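Local coordinates for protein prephenate dehydratase (Arthrobacter aurescens, PDB 3MWB) that probably converts prephenate to phenylpyruvate in L-phenylalanine biosynthesis, and binds L-phenylalanine through its ACT domain, at residues I35-T38 against T42-E45; M56-N61 against T68-A73; V181-L186 against G278-A283; P194-A199 against A255-V260; G214-I219 against Y245-D250. All blocks are in the same frame, centred on the assembly; numbering follows the deposited sequence.

The five contacts illustrate how a two-part enzyme is knit together, running from the dehydratase region to the phenylalanine-binding ACT domain. Interactions 1 and 2 pack helices on one mixed sheet, their centres about 13 Å apart. Strand 54-60 of interaction 2 pairs with strand 181-188 of interaction 3, where Ile59 N lies 2.8 Å from Arg183 O. Interaction 3 then reaches across to the ACT sheet and touches interaction 4, with Ser279 OG 2.8 Å from Ala255 N. Interaction 5 holds bound phenylalanine directly, while the side chains of Arg183 and Leu71 lie about 10 and 12 Å from a bound phenylalanine. Leu71 also packs on Ser248 of interaction 5.

Interaction 1: residues I35-T38 against T42-E45; sequences IPCT and TALE
Cys37 packs against the first turn of helix 40-48 and touches both Thr42 and Ala43, a compact example of how a strand end is covered by the helix that follows it. Cys37 CB lies 3.7 Å from Ala43 N. The sulfur goes on alongside the helix, bringing Cys37 SG to 3.7 Å from Ala43 CA. A chi1 of -65° swings the thiol to the side of its own backbone N, and it runs past the helix backbone instead of ending against a single methyl group. Ala43 is small enough for this close approach: the two backbones come within 5.4 Å between Cys37 CA and Ala43 CA, and the methyl group itself sits 4.1 Å away, from Ala43 CB to Cys37 CB. Thr42 comes in from the preceding position of the helix. Its methyl branch does the touching, Thr42 CG2 standing 3.9 Å from Cys37 CB, while its backbone N is hydrogen-bonded to Asn39 OD1 near the helix start. Cys37 and Ala43 are buried, and the contact between the segments is one of van der Waals packing. Strand 33-37 is the outermost strand of the mixed sheet within this chain, hydrogen-bonded to strand 8-12, whose Thr10 also meets the side chain of Cys37. Helix 40-48 continues toward strand 54-60, so the contact opens a beta-alpha-beta crossover that spans strand 8-12.

Interaction 2: residues M56-N61 against T68-A73; sequences MVPIEN and TATLDA
Thr70 sends a side-chain hydroxyl from its helix into the backbone of a strand: Thr70 OG1 donates to Pro58 O at 2.7 Å, meeting that carbonyl nearly head-on with a C=O...donor angle of 161°. A buried carbonyl is thus satisfied by a helix side chain. Gly66 O, one turn back, is a second hydrogen-bond partner of the same hydroxyl, whose single proton is probably shared between the two carbonyls. The threonine's rotation (chi1 -69°) aims the hydroxyl at the strand and turns the methyl branch toward Val57, whose CG2 is 3.9 Å from Thr70 CG2. A valine here would probably leave the buried Pro58 O without its hydroxyl donor. The strand is one of the central ones in the mixed sheet of the periplasmic-binding-protein-like dehydratase fold, and it carries a classic beta bulge, Ile59 and Glu60 both facing Arg183 of the neighbouring strand. Helix 68-73 crosses strand 56-60 almost at a right angle, the axes of these short segments approaching to 7.3 Å. Beyond the hydroxyl the contact turns apolar. The side chain of Leu71 lies across that of Ile59, with Leu71 CD2 set 3.7 Å from Ile59 CG1 and 3.8 Å from Ile59 CD1. Leu71 packs in addition on Arg232 and Glu234 of the ACT sheet.

Interaction 3: residues V181-L186 against G278-A283; sequences VTRFIL and GSYARA
Arg183 is the residue through which strand 181-186 meets Tyr280, and a walk along the strand shows how one long side chain can bridge two sheets. Thr182, just before it, stays with its own sheet, its OG1 hydrogen-bonded to Asn61 O. Arg183 then reaches out: its CG points away from the backbone N (chi1 -160°), and the chain stays extended to NE, which carries the guanidinium across to the ACT sheet. There Arg183 NH2 comes to 3.4 Å from Tyr280 OH. The two groups meet edge to edge, the guanidinium and ring planes being only 18° apart. Further on, Ile185 does not touch the other segment itself, but it and Tyr280 both pack on Ile82 of strand 81-89. Each of the two polar side chains has a firmer partner, Arg183 NE in a salt bridge with Glu85 and Tyr280 OH in a hydrogen bond with Thr203, while Asp250 adds a long, weak ion pair to Arg183 NH1. In this buried setting, Glu85 and Asp250 are likely to offset the positive charge, with the phenol oxygen placing one more polar atom at the guanidinium edge.

Interaction 4: residues P194-A199 against A255-V260; sequences PERTGA and ATDSRV
Arg196, Asp257 and Arg259 make up a salt-bridge network on the surface, where the loop leading into the ACT sheet meets the start of helix 258-270. The directed bond across the contact is made beside this network, by Thr256: Arg196 NH1 donates to Thr256 OG1 at 3.1 Å, with an N-H...acceptor angle of 146°. The oxygen is tilted 23° out of the guanidinium plane. A water bridges the two segments, accepting from Arg196 NH1 at 2.8 Å in that plane and donating to Thr256 O at 2.6 Å. The arginine chain is extended from CG to NE and lays Arg196 CD 3.2 Å from Thr256 OG1, on the same side as NH1. Toward Arg196, Asp257 offers charge alone: Asp257 OD1 stands 3.8 Å from Arg196 NH1, well out of the guanidinium plane. A similar long pair joins Asp257 OD2 to Arg259 NH2 at 3.9 Å, while the same oxygen accepts a hydrogen bond from His254 N. On the loop side, Thr197 OG1 accepts from Ala199 N in an ST turn. Direction in this surface contact thus comes from the threonine and the water, while the carboxylate probably adds only a diffuse attraction.

Interaction 5: residues G214-I219 against Y245-D250; sequences GALMEI and YFFSID. With PHE (phenylalanine), chain D.
Leu216 and Phe247 form the tight heart of this contact, a worked case of a CH-pi interaction beside a ligand. Leu216 CD1 sits 3.7 Å from the centroid of the Phe247 ring and only 4° off its normal. Leu216 leaves the helix with its CG opposite the backbone N (chi1 173°), which carries CD1 to the ring face. Ile219 adds its terminal methyl, Ile219 CD1 lying 3.8 Å from Phe247 CE2. The rim of the same ring is turned to the bound phenylalanine, with Phe247 CZ 3.6 Å from ligand CG. An alanine in place of Phe247 would probably open a gap between helix and strand, stripping Leu216 CD1 of its aromatic face and the ligand ring of one wall. Packing is slacker further along the strand, where Ile219 CG2 and Ile249 CD1 are 4.3 Å apart. At the more open end, neither Gly214 nor Tyr245 touches the opposite segment; they meet the ligand instead, whose CE2 lies 4.0 Å above the centre of the Tyr245 ring. At the helix N-terminus, Leu216 N donates to ligand OXT at 3.1 Å, nearly straight at 170°. Asp211, together with Asn229 and Leu230 of the second subunit, binds the ligand's polar end, placing it at a subunit interface as in other amino-acid-binding ACT domains, whose beta-alpha-beta-beta-alpha-beta fold this chain follows.

Interaction 1: residues I35-T38 against T42-E45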
# COMPACT_ATOMS: atom_id res chain seq x y z
N ILE A 35 44.10 -13.38 10.86
CA ILE A 35 43.83 -14.57 11.65
C ILE A 35 42.75 -15.43 10.99
O ILE A 35 41.60 -14.98 10.86
CB ILE A 35 43.34 -14.19 13.07
CG1 ILE A 35 44.33 -13.25 13.76
CG2 ILE A 35 43.09 -15.45 13.91
CD1 ILE A 35 45.72 -13.80 13.84
N PRO A 36 43.09 -16.65 10.56
CA PRO A 36 42.03 -17.51 10.02
C PRO A 36 41.19 -18.12 11.13
O PRO A 36 41.74 -18.51 12.17
CB PRO A 36 42.79 -18.62 9.29
CG PRO A 36 44.09 -18.70 10.02
CD PRO A 36 44.42 -17.30 10.47
N CYS A 37 39.89 -18.18 10.94
CA CYS A 37 39.01 -18.73 11.96
C CYS A 37 38.23 -19.88 11.37
O CYS A 37 37.94 -19.88 10.18
CB CYS A 37 38.08 -17.67 12.53
SG CYS A 37 38.94 -16.38 13.41
N THR A 38 37.89 -20.84 12.23
CA THR A 38 37.17 -22.06 11.87
C THR A 38 35.86 -21.76 11.14
O THR A 38 35.54 -22.41 10.15
CB THR A 38 36.81 -22.87 13.14
OG1 THR A 38 38.01 -23.28 13.81
CG2 THR A 38 36.01 -24.09 12.78
N THR A 42 33.04 -17.71 14.93
CA THR A 42 34.35 -17.55 15.57
C THR A 42 35.06 -16.30 15.07
O THR A 42 35.67 -15.57 15.87
CB THR A 42 35.22 -18.80 15.37
OG1 THR A 42 34.59 -19.90 16.04
CG2 THR A 42 36.60 -18.61 16.00
N ALA A 43 34.96 -16.03 13.77
CA ALA A 43 35.55 -14.80 13.21
C ALA A 43 34.95 -13.56 13.87
O ALA A 43 35.68 -12.63 14.28
CB ALA A 43 35.37 -14.73 11.67
N LEU A 44 33.63 -13.53 13.96
CA LEU A 44 32.92 -12.37 14.50
C LEU A 44 33.09 -12.25 16.02
O LEU A 44 33.17 -11.14 16.56
CB LEU A 44 31.44 -12.41 14.12
CG LEU A 44 31.14 -12.27 12.61
CD1 LEU A 44 29.65 -12.48 12.32
CD2 LEU A 44 31.56 -10.93 12.04
N GLU A 45 33.12 -13.40 16.68
CA GLU A 45 33.31 -13.48 18.11
C GLU A 45 34.56 -12.70 18.51
O GLU A 45 34.53 -11.92 19.45
CB GLU A 45 33.54 -14.93 18.45
CG GLU A 45 32.98 -15.40 19.71
CD GLU A 45 33.02 -16.91 19.76
OE1 GLU A 45 33.89 -17.46 20.47
OE2 GLU A 45 32.21 -17.55 19.03

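Interaction 2: residues M56-N61 against T68-A73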
# COMPACT_ATOMS: atom_id res chain seq x y z
N MSE A 56 36.43 -10.46 8.04
CA MSE A 56 36.06 -10.56 6.64
C MSE A 56 35.29 -11.85 6.39
O MSE A 56 35.85 -12.95 6.50
CB MSE A 56 37.30 -10.50 5.74
CG MSE A 56 36.97 -10.45 4.24
SE MSE A 56 36.09 -8.76 3.69
CE MSE A 56 37.57 -7.50 3.62
N VAL A 57 34.01 -11.71 6.06
CA VAL A 57 33.13 -12.86 5.92
C VAL A 57 32.32 -12.77 4.64
O VAL A 57 31.98 -11.67 4.20
CB VAL A 57 32.22 -13.04 7.16
CG1 VAL A 57 33.07 -13.33 8.42
CG2 VAL A 57 31.33 -11.80 7.39
N PRO A 58 31.99 -13.93 4.03
CA PRO A 58 31.23 -13.89 2.78
C PRO A 58 29.75 -13.64 3.06
O PRO A 58 29.23 -14.02 4.11
CB PRO A 58 31.41 -15.30 2.22
CG PRO A 58 31.54 -16.18 3.43
CD PRO A 58 32.16 -15.32 4.53
N ILE A 59 29.07 -13.01 2.10
CA ILE A 59 27.64 -12.75 2.25
C ILE A 59 26.81 -13.13 1.03
O ILE A 59 25.59 -13.20 1.13
CB ILE A 59 27.33 -11.28 2.68
CG1 ILE A 59 25.87 -11.20 3.19
CG2 ILE A 59 27.65 -10.30 1.53
CD1 ILE A 59 25.44 -9.94 3.94
N GLU A 60 27.47 -13.38 -0.10
CA GLU A 60 26.79 -13.89 -1.30
C GLU A 60 27.76 -14.65 -2.22
O GLU A 60 28.87 -14.17 -2.49
CB GLU A 60 26.08 -12.76 -2.06
CG GLU A 60 25.31 -13.20 -3.32
CD GLU A 60 23.85 -13.64 -3.08
OE1 GLU A 60 23.34 -13.50 -1.94
OE2 GLU A 60 23.19 -14.12 -4.05
N ASN A 61 27.33 -15.82 -2.68
CA ASN A 61 28.02 -16.58 -3.73
C ASN A 61 29.41 -17.03 -3.32
O ASN A 61 30.37 -16.84 -4.08
CB ASN A 61 28.10 -15.78 -5.04
CG ASN A 61 26.73 -15.50 -5.66
OD1 ASN A 61 25.74 -16.15 -5.34
ND2 ASN A 61 26.68 -14.51 -6.57
N THR A 68 24.97 -18.42 4.84
CA THR A 68 23.89 -18.46 5.83
C THR A 68 24.42 -18.21 7.25
O THR A 68 23.78 -17.52 8.04
CB THR A 68 23.14 -19.77 5.78
OG1 THR A 68 24.09 -20.85 5.71
CG2 THR A 68 22.23 -19.78 4.55
N ALA A 69 25.59 -18.75 7.57
CA ALA A 69 26.21 -18.45 8.85
C ALA A 69 26.32 -16.94 9.06
O ALA A 69 26.04 -16.43 10.15
CB ALA A 69 27.58 -19.11 8.97
N THR A 70 26.75 -16.22 8.03
CA THR A 70 26.96 -14.78 8.12
C THR A 70 25.65 -14.05 8.40
O THR A 70 25.59 -13.20 9.28
CB THR A 70 27.58 -14.24 6.83
OG1 THR A 70 28.93 -14.70 6.73
CG2 THR A 70 27.55 -12.71 6.84
N LEU A 71 24.61 -14.40 7.66
CA LEU A 71 23.30 -13.76 7.76
C LEU A 71 22.70 -13.97 9.14
O LEU A 71 22.08 -13.06 9.68
CB LEU A 71 22.36 -14.30 6.68
CG LEU A 71 22.79 -14.06 5.23
CD1 LEU A 71 21.80 -14.75 4.29
CD2 LEU A 71 22.87 -12.57 4.95
N ASP A 72 22.91 -15.14 9.72
CA ASP A 72 22.36 -15.40 11.05
C ASP A 72 23.21 -14.71 12.12
O ASP A 72 22.67 -14.14 13.08
CB ASP A 72 22.24 -16.91 11.29
CG ASP A 72 21.11 -17.54 10.49
OD1 ASP A 72 20.28 -16.77 9.94
OD2 ASP A 72 21.03 -18.78 10.42
N ALA A 73 24.52 -14.73 11.94
CA ALA A 73 25.44 -14.22 12.98
C ALA A 73 25.29 -12.70 13.22
O ALA A 73 25.32 -12.24 14.37
CB ALA A 73 26.88 -14.56 12.63

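Interaction 3: residues V181-L186 against G278-A283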
# COMPACT_ATOMS: atom_id res chain seq x y z
N VAL A 181 31.23 -13.79 -9.05
CA VAL A 181 31.89 -12.98 -8.01
C VAL A 181 31.32 -13.38 -6.67
O VAL A 181 30.17 -13.79 -6.59
CB VAL A 181 31.66 -11.46 -8.19
CG1 VAL A 181 32.30 -10.95 -9.50
CG2 VAL A 181 30.15 -11.12 -8.15
N THR A 182 32.15 -13.26 -5.63
CA THR A 182 31.68 -13.43 -4.26
C THR A 182 31.58 -12.06 -3.60
O THR A 182 32.47 -11.21 -3.75
CB THR A 182 32.63 -14.35 -3.46
OG1 THR A 182 32.72 -15.62 -4.11
CG2 THR A 182 32.12 -14.56 -1.99
N ARG A 183 30.49 -11.83 -2.89
CA ARG A 183 30.35 -10.62 -2.12
C ARG A 183 30.78 -10.93 -0.69
O ARG A 183 30.33 -11.92 -0.09
CB ARG A 183 28.92 -10.12 -2.18
CG ARG A 183 28.77 -8.65 -1.82
CD ARG A 183 27.34 -8.18 -1.94
NE ARG A 183 27.20 -7.07 -1.02
CZ ARG A 183 26.41 -7.04 0.04
NH1 ARG A 183 25.56 -8.02 0.31
NH2 ARG A 183 26.43 -5.98 0.80
N PHE A 184 31.68 -10.10 -0.18
CA PHE A 184 32.14 -10.19 1.19
C PHE A 184 31.79 -8.91 1.95
O PHE A 184 31.59 -7.86 1.33
CB PHE A 184 33.68 -10.36 1.23
CG PHE A 184 34.18 -11.62 0.58
CD1 PHE A 184 34.47 -11.65 -0.80
CD2 PHE A 184 34.42 -12.77 1.34
CE1 PHE A 184 34.96 -12.81 -1.41
CE2 PHE A 184 34.91 -13.94 0.76
CZ PHE A 184 35.19 -13.96 -0.63
N ILE A 185 31.75 -8.99 3.27
CA ILE A 185 31.60 -7.82 4.12
C ILE A 185 32.68 -7.81 5.19
O ILE A 185 33.11 -8.85 5.68
CB ILE A 185 30.16 -7.67 4.74
CG1 ILE A 185 29.74 -8.98 5.44
CG2 ILE A 185 29.16 -7.23 3.68
CD1 ILE A 185 28.47 -8.88 6.28
N LEU A 186 33.14 -6.62 5.53
CA LEU A 186 34.12 -6.44 6.60
C LEU A 186 33.39 -5.81 7.77
O LEU A 186 32.82 -4.74 7.66
CB LEU A 186 35.26 -5.52 6.14
CG LEU A 186 36.50 -5.35 7.02
CD1 LEU A 186 37.31 -6.65 7.14
CD2 LEU A 186 37.39 -4.23 6.44
N GLY A 278 25.13 -0.61 9.57
CA GLY A 278 26.12 0.26 8.97
C GLY A 278 25.72 0.82 7.63
O GLY A 278 24.85 0.27 6.91
N SER A 279 26.35 1.95 7.32
CA SER A 279 26.32 2.56 5.99
C SER A 279 27.77 2.49 5.54
O SER A 279 28.68 2.66 6.36
CB SER A 279 25.84 4.01 6.04
OG SER A 279 24.48 4.08 6.44
N TYR A 280 27.97 2.22 4.26
CA TYR A 280 29.31 1.97 3.74
C TYR A 280 29.29 2.11 2.23
O TYR A 280 28.23 1.95 1.59
CB TYR A 280 29.83 0.56 4.17
CG TYR A 280 28.86 -0.53 3.84
CD1 TYR A 280 27.82 -0.84 4.73
CD2 TYR A 280 28.93 -1.23 2.63
CE1 TYR A 280 26.87 -1.81 4.42
CE2 TYR A 280 27.95 -2.23 2.32
CZ TYR A 280 26.94 -2.50 3.24
OH TYR A 280 25.98 -3.48 3.01
N ALA A 281 30.46 2.39 1.66
CA ALA A 281 30.60 2.60 0.22
C ALA A 281 30.25 1.33 -0.55
O ALA A 281 30.64 0.23 -0.15
CB ALA A 281 32.05 3.05 -0.12
N ARG A 282 29.52 1.49 -1.65
CA ARG A 282 29.27 0.40 -2.61
C ARG A 282 30.56 0.02 -3.31
O ARG A 282 31.28 0.90 -3.81
CB ARG A 282 28.21 0.78 -3.66
CG ARG A 282 26.81 1.12 -3.08
CD ARG A 282 25.72 1.38 -4.15
NE ARG A 282 25.77 0.48 -5.30
CZ ARG A 282 24.84 -0.42 -5.63
NH1 ARG A 282 23.74 -0.58 -4.91
NH2 ARG A 282 25.02 -1.18 -6.71
N ALA A 283 30.87 -1.28 -3.32
CA ALA A 283 32.00 -1.82 -4.08
C ALA A 283 31.98 -1.36 -5.54
O ALA A 283 33.02 -1.09 -6.12
CB ALA A 283 31.99 -3.35 -4.01

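Interaction 4: residues P194-A199 against A255-V260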
# COMPACT_ATOMS: atom_id res chain seq x y z
N PRO A 194 31.11 6.10 8.59
CA PRO A 194 32.09 6.69 7.69
C PRO A 194 31.44 7.82 6.89
O PRO A 194 30.20 7.91 6.84
CB PRO A 194 32.44 5.53 6.78
CG PRO A 194 31.21 4.77 6.67
CD PRO A 194 30.55 4.84 8.05
N GLU A 195 32.26 8.67 6.28
CA GLU A 195 31.76 9.78 5.48
C GLU A 195 30.92 9.27 4.31
O GLU A 195 31.30 8.31 3.64
CB GLU A 195 32.91 10.66 5.03
CG GLU A 195 32.52 11.75 4.04
CD GLU A 195 33.50 12.89 4.04
OE1 GLU A 195 34.27 13.02 3.05
OE2 GLU A 195 33.50 13.66 5.02
N ARG A 196 29.76 9.89 4.07
CA ARG A 196 28.93 9.50 2.92
C ARG A 196 29.62 9.87 1.60
O ARG A 196 30.46 10.75 1.59
CB ARG A 196 27.54 10.13 2.99
CG ARG A 196 27.49 11.63 2.71
CD ARG A 196 26.21 12.19 3.29
NE ARG A 196 26.05 13.62 3.06
CZ ARG A 196 25.02 14.33 3.53
NH1 ARG A 196 24.07 13.74 4.25
NH2 ARG A 196 24.95 15.62 3.27
N THR A 197 29.26 9.18 0.52
CA THR A 197 29.91 9.34 -0.79
C THR A 197 28.89 9.59 -1.90
O THR A 197 29.26 9.90 -3.04
CB THR A 197 30.68 8.04 -1.23
OG1 THR A 197 29.74 6.97 -1.42
CG2 THR A 197 31.76 7.64 -0.22
N GLY A 198 27.61 9.41 -1.58
CA GLY A 198 26.53 9.47 -2.59
C GLY A 198 26.37 8.16 -3.35
O GLY A 198 25.47 8.00 -4.20
N ALA A 199 27.28 7.22 -3.07
CA ALA A 199 27.22 5.89 -3.65
C ALA A 199 27.38 4.87 -2.51
O ALA A 199 28.33 4.09 -2.48
CB ALA A 199 28.28 5.71 -4.75
N ALA A 255 22.99 6.48 6.06
CA ALA A 255 22.14 6.80 7.21
C ALA A 255 21.87 8.31 7.40
O ALA A 255 20.80 8.68 7.87
CB ALA A 255 22.71 6.20 8.49
N THR A 256 22.85 9.15 7.05
CA THR A 256 22.69 10.62 7.16
C THR A 256 21.80 11.27 6.09
O THR A 256 21.25 12.35 6.34
CB THR A 256 24.02 11.36 7.19
OG1 THR A 256 24.66 11.24 5.92
CG2 THR A 256 24.90 10.81 8.29
N ASP A 257 21.69 10.67 4.91
CA ASP A 257 20.72 11.12 3.92
C ASP A 257 19.35 11.21 4.59
O ASP A 257 18.94 10.28 5.28
CB ASP A 257 20.64 10.14 2.76
CG ASP A 257 21.96 9.97 2.04
OD1 ASP A 257 22.75 10.93 1.98
OD2 ASP A 257 22.22 8.87 1.54
N SER A 258 18.66 12.32 4.38
CA SER A 258 17.42 12.59 5.12
C SER A 258 16.37 11.49 4.89
O SER A 258 15.68 11.10 5.83
CB SER A 258 16.84 13.95 4.76
OG SER A 258 17.74 15.00 5.10
N ARG A 259 16.28 10.98 3.65
CA ARG A 259 15.27 9.96 3.34
C ARG A 259 15.59 8.64 4.05
O ARG A 259 14.71 7.88 4.36
CB ARG A 259 15.12 9.73 1.82
CG ARG A 259 16.39 9.19 1.17
CD ARG A 259 16.36 9.26 -0.37
NE ARG A 259 17.58 8.65 -0.92
CZ ARG A 259 18.77 9.24 -0.98
NH1 ARG A 259 18.94 10.48 -0.55
NH2 ARG A 259 19.82 8.58 -1.50
N VAL A 260 16.88 8.40 4.31
CA VAL A 260 17.30 7.16 4.92
C VAL A 260 17.11 7.23 6.43
O VAL A 260 16.60 6.29 7.01
CB VAL A 260 18.77 6.80 4.55
CG1 VAL A 260 19.20 5.50 5.27
CG2 VAL A 260 18.94 6.66 3.01
O HOH W 1 21.80 14.74 5.53

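Interaction 5: residues G214-I219 against Y245-D250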
# COMPACT_ATOMS: atom_id res chain seq x y z
N GLY A 214 0.89 -8.82 4.38
CA GLY A 214 1.28 -7.41 4.26
C GLY A 214 2.19 -6.88 5.35
O GLY A 214 2.46 -5.68 5.37
N ALA A 215 2.67 -7.73 6.26
CA ALA A 215 3.51 -7.25 7.38
C ALA A 215 4.87 -6.77 6.88
O ALA A 215 5.40 -5.71 7.30
CB ALA A 215 3.69 -8.33 8.44
N LEU A 216 5.43 -7.55 5.97
CA LEU A 216 6.67 -7.19 5.33
C LEU A 216 6.47 -5.93 4.48
O LEU A 216 7.31 -5.03 4.50
CB LEU A 216 7.19 -8.34 4.46
CG LEU A 216 8.43 -8.00 3.61
CD1 LEU A 216 9.59 -7.48 4.46
CD2 LEU A 216 8.87 -9.21 2.80
N MSE A 217 5.36 -5.89 3.74
CA MSE A 217 5.04 -4.70 2.95
C MSE A 217 5.09 -3.43 3.80
O MSE A 217 5.65 -2.43 3.36
CB MSE A 217 3.67 -4.82 2.32
CG MSE A 217 3.69 -5.67 1.07
SE MSE A 217 2.39 -4.96 -0.14
CE MSE A 217 2.79 -3.08 0.09
N GLU A 218 4.53 -3.50 5.01
CA GLU A 218 4.60 -2.38 5.94
C GLU A 218 6.06 -2.00 6.22
O GLU A 218 6.38 -0.82 6.28
CB GLU A 218 3.85 -2.68 7.25
CG GLU A 218 3.62 -1.45 8.14
CD GLU A 218 3.03 -1.80 9.52
OE1 GLU A 218 3.03 -3.00 9.89
OE2 GLU A 218 2.57 -0.88 10.23
N ILE A 219 6.93 -2.98 6.38
CA ILE A 219 8.36 -2.71 6.64
C ILE A 219 9.04 -2.15 5.38
O ILE A 219 9.80 -1.16 5.43
CB ILE A 219 9.08 -3.98 7.18
CG1 ILE A 219 8.63 -4.27 8.62
CG2 ILE A 219 10.60 -3.83 7.10
CD1 ILE A 219 8.87 -5.74 9.08
N TYR A 245 10.33 -14.23 12.50
CA TYR A 245 11.28 -13.97 11.42
C TYR A 245 12.08 -12.71 11.65
O TYR A 245 11.66 -11.84 12.41
CB TYR A 245 10.55 -13.81 10.07
CG TYR A 245 9.75 -15.01 9.63
CD1 TYR A 245 10.33 -16.03 8.88
CD2 TYR A 245 8.40 -15.13 9.97
CE1 TYR A 245 9.59 -17.13 8.48
CE2 TYR A 245 7.65 -16.23 9.58
CZ TYR A 245 8.25 -17.22 8.84
OH TYR A 245 7.50 -18.31 8.46
N PHE A 246 13.23 -12.62 10.99
CA PHE A 246 13.79 -11.33 10.72
C PHE A 246 14.05 -11.14 9.23
O PHE A 246 14.16 -12.11 8.49
CB PHE A 246 15.03 -11.03 11.58
CG PHE A 246 16.21 -11.88 11.25
CD1 PHE A 246 17.02 -11.59 10.15
CD2 PHE A 246 16.54 -12.97 12.06
CE1 PHE A 246 18.12 -12.38 9.84
CE2 PHE A 246 17.65 -13.77 11.76
CZ PHE A 246 18.44 -13.48 10.65
N PHE A 247 14.12 -9.89 8.81
CA PHE A 247 14.45 -9.55 7.44
C PHE A 247 15.82 -8.86 7.39
O PHE A 247 16.06 -7.88 8.10
CB PHE A 247 13.37 -8.68 6.82
CG PHE A 247 11.99 -9.24 6.99
CD1 PHE A 247 11.57 -10.30 6.19
CD2 PHE A 247 11.11 -8.73 7.95
CE1 PHE A 247 10.28 -10.84 6.35
CE2 PHE A 247 9.81 -9.24 8.10
CZ PHE A 247 9.40 -10.32 7.31
N SER A 248 16.71 -9.42 6.58
CA SER A 248 18.03 -8.87 6.32
C SER A 248 17.94 -8.05 5.03
O SER A 248 17.52 -8.55 3.97
CB SER A 248 19.02 -10.02 6.16
OG SER A 248 20.37 -9.58 6.17
N ILE A 249 18.30 -6.77 5.11
CA ILE A 249 17.98 -5.84 4.03
C ILE A 249 19.16 -4.92 3.72
O ILE A 249 19.78 -4.36 4.65
CB ILE A 249 16.73 -4.96 4.40
CG1 ILE A 249 15.44 -5.81 4.50
CG2 ILE A 249 16.51 -3.85 3.37
CD1 ILE A 249 14.30 -5.12 5.22
N ASP A 250 19.48 -4.76 2.44
CA ASP A 250 20.43 -3.71 2.00
C ASP A 250 19.65 -2.66 1.24
O ASP A 250 18.89 -2.99 0.30
CB ASP A 250 21.54 -4.26 1.08
CG ASP A 250 22.41 -5.35 1.74
OD1 ASP A 250 22.50 -5.40 2.99
OD2 ASP A 250 23.01 -6.15 0.99
N PHE D . 3.97 -13.30 6.66
CA PHE D . 4.29 -11.85 6.51
C PHE D . 3.89 -11.28 5.15
O PHE D . 3.33 -11.96 4.31
CB PHE D . 5.77 -11.58 6.84
CG PHE D . 6.77 -12.37 6.01
CD1 PHE D . 7.06 -11.99 4.69
CD2 PHE D . 7.46 -13.44 6.56
CE1 PHE D . 8.01 -12.69 3.93
CE2 PHE D . 8.43 -14.15 5.80
CZ PHE D . 8.69 -13.78 4.49
OXT PHE D . 4.13 -10.10 4.86